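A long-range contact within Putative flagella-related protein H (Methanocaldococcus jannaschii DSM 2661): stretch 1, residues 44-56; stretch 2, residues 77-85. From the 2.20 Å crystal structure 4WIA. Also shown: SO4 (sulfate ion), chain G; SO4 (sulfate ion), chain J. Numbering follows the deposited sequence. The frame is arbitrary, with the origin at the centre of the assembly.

Stretch 1, residues 44-56: CQRLAYGFLQNRY
Stretch 2, residues 77-85: LNYSINKKL

How does the contact begin? Stretch 1 is helical from Cys-44 to Gln-53, and one side of it meets a loop that leads into a second helix at Asn-82, with Ile-81 as N-cap. Gln-45 (chi1 m, chi2 t) points toward that loop and sets its OE1 3.5 Å from Leu-77 CD1. Arg-46 (t, p, t) leaves sideways, its CD 3.3 Å from Tyr-79 OH; its guanidinium is satisfied elsewhere in the structure. Asn-78, with phi/psi of 58/38, ends the preceding helix in a Schellman motif.

What occupies the middle? Tyr-49 (chi1 t, chi2 71°) lies against Tyr-79 (chi1 m, chi2 -28°), and their CA atoms are 6.1 Å apart. The ring planes meet at 26° with centroids 5.1 Å apart, but they are slid so far that they barely overlap. Instead, Tyr-79 CA sits over one face of the Tyr-49 ring, 3.7 Å from its centroid, a CH-pi contact suited to a broad aromatic surface. At the ring edge, Tyr-49 CE1 is 3.5 Å from Ser-80 O, and Tyr-49 CD1 is 3.9 Å from Ile-81 CG2.

How does the helix end serve the contact? Leu-52 (m, t) points toward stretch 2, packing its CD1 3.8 Å from Ile-81 CG2. Its carbonyl also accepts the sole hydrogen bond between the stretches, Lys-84 NZ to Leu-52 O, 2.9 Å. Lys-84 (m, m, t, t) has the reach for this, and its CD lies 4.1 Å from Leu-52 CD2.

How are like charges accommodated beyond the helix? Arg-55 (phi/psi 77/24; m, m, t) brings NH2 to 4.5 Å from Lys-84 NZ. The sulfate of chain J bridges them: Arg-55 NH2 donates to SO4 (chain J) O2 at 2.6 Å, and Lys-84 NZ donates to SO4 (chain J) O3 at 2.7 Å. Altogether 519 Å² is buried.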

# COMPACT_ATOMS: atom_id res chain seq x y z
N CYS A 44 19.40 -4.06 6.52
CA CYS A 44 18.59 -5.23 6.12
C CYS A 44 17.21 -5.10 6.63
O CYS A 44 16.27 -5.47 5.98
CB CYS A 44 19.20 -6.55 6.70
SG CYS A 44 20.75 -7.03 5.92
N GLN A 45 17.10 -4.55 7.83
CA GLN A 45 15.80 -4.35 8.50
C GLN A 45 14.92 -3.34 7.79
O GLN A 45 13.74 -3.60 7.59
CB GLN A 45 16.04 -3.98 9.95
CG GLN A 45 16.48 -5.18 10.74
CD GLN A 45 17.29 -4.86 11.98
OE1 GLN A 45 17.30 -3.73 12.50
NE2 GLN A 45 17.96 -5.91 12.50
N ARG A 46 15.53 -2.22 7.37
CA ARG A 46 14.82 -1.21 6.56
C ARG A 46 14.35 -1.83 5.24
O ARG A 46 13.20 -1.60 4.79
CB ARG A 46 15.72 -0.01 6.27
CG ARG A 46 15.28 0.87 5.08
CD ARG A 46 13.97 1.58 5.37
NE ARG A 46 13.52 2.42 4.25
CZ ARG A 46 12.86 1.99 3.18
NH1 ARG A 46 12.60 0.70 3.01
NH2 ARG A 46 12.46 2.85 2.27
N LEU A 47 15.24 -2.57 4.59
CA LEU A 47 14.84 -3.19 3.32
C LEU A 47 13.71 -4.17 3.53
O LEU A 47 12.72 -4.17 2.79
CB LEU A 47 16.05 -3.86 2.68
CG LEU A 47 17.05 -2.83 2.16
CD1 LEU A 47 18.35 -3.48 1.74
CD2 LEU A 47 16.47 -2.02 0.99
N ALA A 48 13.84 -5.03 4.56
CA ALA A 48 12.79 -5.99 4.86
C ALA A 48 11.46 -5.33 5.14
O ALA A 48 10.44 -5.73 4.60
CB ALA A 48 13.21 -6.87 6.04
N TYR A 49 11.45 -4.29 5.98
CA TYR A 49 10.19 -3.56 6.22
C TYR A 49 9.59 -2.95 4.97
O TYR A 49 8.38 -3.03 4.77
CB TYR A 49 10.42 -2.49 7.28
CG TYR A 49 9.14 -1.85 7.81
CD1 TYR A 49 8.28 -2.55 8.61
CD2 TYR A 49 8.79 -0.55 7.47
CE1 TYR A 49 7.12 -2.00 9.06
CE2 TYR A 49 7.62 0.04 7.94
CZ TYR A 49 6.80 -0.69 8.73
OH TYR A 49 5.67 -0.11 9.17
N GLY A 50 10.42 -2.33 4.12
CA GLY A 50 9.96 -1.81 2.81
C GLY A 50 9.29 -2.87 1.94
O GLY A 50 8.17 -2.70 1.52
N PHE A 51 9.99 -3.98 1.69
CA PHE A 51 9.42 -5.08 0.93
C PHE A 51 8.08 -5.53 1.54
O PHE A 51 7.08 -5.68 0.83
CB PHE A 51 10.38 -6.29 0.92
CG PHE A 51 11.62 -6.10 0.07
CD1 PHE A 51 11.51 -5.75 -1.24
CD2 PHE A 51 12.87 -6.33 0.59
CE1 PHE A 51 12.63 -5.61 -2.01
CE2 PHE A 51 14.01 -6.20 -0.17
CZ PHE A 51 13.89 -5.78 -1.47
N LEU A 52 8.06 -5.77 2.84
CA LEU A 52 6.83 -6.25 3.46
C LEU A 52 5.67 -5.27 3.30
O LEU A 52 4.53 -5.67 3.06
CB LEU A 52 7.05 -6.53 4.93
CG LEU A 52 7.90 -7.73 5.24
CD1 LEU A 52 8.37 -7.66 6.68
CD2 LEU A 52 7.08 -9.00 5.02
N GLN A 53 5.92 -3.97 3.45
CA GLN A 53 4.85 -2.99 3.33
C GLN A 53 4.38 -2.90 1.90
O GLN A 53 3.26 -2.51 1.64
CB GLN A 53 5.35 -1.60 3.78
CG GLN A 53 5.59 -1.50 5.27
CD GLN A 53 4.31 -1.69 6.00
OE1 GLN A 53 3.32 -1.05 5.71
NE2 GLN A 53 4.30 -2.55 6.93
N ASN A 54 5.24 -3.24 0.95
CA ASN A 54 4.83 -3.22 -0.45
C ASN A 54 4.35 -4.58 -0.98
O ASN A 54 4.33 -4.79 -2.17
CB ASN A 54 5.96 -2.65 -1.29
CG ASN A 54 6.06 -1.15 -1.09
OD1 ASN A 54 5.40 -0.42 -1.76
ND2 ASN A 54 6.91 -0.71 -0.19
N ARG A 55 3.98 -5.48 -0.07
CA ARG A 55 3.27 -6.74 -0.38
C ARG A 55 4.18 -7.83 -0.95
O ARG A 55 3.70 -8.74 -1.60
CB ARG A 55 2.08 -6.52 -1.31
CG ARG A 55 1.11 -5.41 -0.86
CD ARG A 55 0.46 -5.78 0.46
NE ARG A 55 -0.28 -4.66 0.98
CZ ARG A 55 -1.08 -4.68 2.05
NH1 ARG A 55 -1.65 -3.55 2.43
NH2 ARG A 55 -1.37 -5.78 2.70
N TYR A 56 5.47 -7.73 -0.64
CA TYR A 56 6.39 -8.86 -0.81
C TYR A 56 6.53 -9.70 0.50
O TYR A 56 6.15 -9.27 1.58
CB TYR A 56 7.75 -8.37 -1.26
CG TYR A 56 7.70 -7.56 -2.54
CD1 TYR A 56 7.75 -8.18 -3.77
CD2 TYR A 56 7.58 -6.17 -2.51
CE1 TYR A 56 7.69 -7.47 -4.94
CE2 TYR A 56 7.52 -5.43 -3.67
CZ TYR A 56 7.57 -6.08 -4.88
OH TYR A 56 7.55 -5.42 -6.02
N LEU A 77 12.87 0.62 16.03
CA LEU A 77 12.98 1.41 14.81
C LEU A 77 11.63 1.82 14.21
O LEU A 77 11.58 2.50 13.16
CB LEU A 77 13.74 0.59 13.76
CG LEU A 77 15.13 0.20 14.24
CD1 LEU A 77 15.84 -0.66 13.23
CD2 LEU A 77 16.01 1.38 14.58
N ASN A 78 10.54 1.46 14.86
CA ASN A 78 9.26 1.72 14.27
C ASN A 78 9.10 1.07 12.93
O ASN A 78 8.48 1.62 12.02
CB ASN A 78 9.07 3.23 14.13
CG ASN A 78 7.68 3.62 14.52
OD1 ASN A 78 7.39 4.00 15.71
ND2 ASN A 78 6.78 3.36 13.61
N TYR A 79 9.63 -0.14 12.81
CA TYR A 79 9.40 -0.98 11.69
C TYR A 79 8.68 -2.20 12.22
O TYR A 79 9.10 -3.33 11.92
CB TYR A 79 10.73 -1.50 11.09
CG TYR A 79 11.63 -0.52 10.42
CD1 TYR A 79 11.12 0.64 9.82
CD2 TYR A 79 13.00 -0.71 10.42
CE1 TYR A 79 11.95 1.53 9.18
CE2 TYR A 79 13.85 0.22 9.82
CZ TYR A 79 13.31 1.33 9.20
OH TYR A 79 14.14 2.26 8.62
N SER A 80 7.60 -2.03 12.94
CA SER A 80 7.06 -3.17 13.64
C SER A 80 6.43 -4.21 12.66
O SER A 80 5.80 -3.89 11.66
CB SER A 80 6.14 -2.73 14.79
OG SER A 80 4.84 -2.46 14.30
N ILE A 81 6.71 -5.49 12.92
CA ILE A 81 6.35 -6.56 11.96
C ILE A 81 5.57 -7.72 12.58
O ILE A 81 5.61 -8.85 12.09
CB ILE A 81 7.59 -7.06 11.27
CG1 ILE A 81 8.81 -7.25 12.20
CG2 ILE A 81 7.97 -6.07 10.14
CD1 ILE A 81 8.68 -8.22 13.35
N ASN A 82 4.82 -7.43 13.65
CA ASN A 82 4.05 -8.43 14.35
C ASN A 82 3.04 -9.13 13.49
O ASN A 82 2.94 -10.35 13.49
CB ASN A 82 3.30 -7.75 15.51
CG ASN A 82 4.24 -7.09 16.46
OD1 ASN A 82 4.25 -5.84 16.61
ND2 ASN A 82 5.07 -7.89 17.09
N LYS A 83 2.22 -8.35 12.82
CA LYS A 83 1.21 -8.92 11.96
C LYS A 83 1.79 -9.70 10.80
O LYS A 83 1.19 -10.69 10.36
CB LYS A 83 0.22 -7.90 11.44
CG LYS A 83 -0.83 -7.62 12.49
CD LYS A 83 -2.07 -7.00 11.89
CE LYS A 83 -3.24 -7.16 12.84
NZ LYS A 83 -4.45 -6.51 12.27
N LYS A 84 2.93 -9.27 10.30
CA LYS A 84 3.55 -9.92 9.19
C LYS A 84 4.11 -11.29 9.64
O LYS A 84 4.04 -12.26 8.89
CB LYS A 84 4.66 -9.07 8.61
CG LYS A 84 4.21 -7.73 8.01
CD LYS A 84 3.50 -7.94 6.69
CE LYS A 84 3.06 -6.64 6.06
NZ LYS A 84 2.47 -6.85 4.70
N LEU A 85 4.60 -11.37 10.89
CA LEU A 85 4.97 -12.65 11.47
C LEU A 85 3.79 -13.58 11.59
O LEU A 85 3.92 -14.80 11.31
CB LEU A 85 5.62 -12.49 12.84
CG LEU A 85 7.09 -12.03 12.86
CD1 LEU A 85 7.46 -11.62 14.29
CD2 LEU A 85 8.06 -13.09 12.31
S SO4 G . 1.98 -4.52 14.03
O1 SO4 G . 3.40 -4.45 14.21
O2 SO4 G . 1.53 -3.31 13.40
O3 SO4 G . 1.33 -4.71 15.31
O4 SO4 G . 1.52 -5.51 13.09
S SO4 J . -0.49 -8.95 4.01
O1 SO4 J . -1.96 -8.82 4.30
O2 SO4 J . -0.15 -8.11 2.81
O3 SO4 J . 0.48 -8.63 5.03
O4 SO4 J . -0.34 -10.41 3.63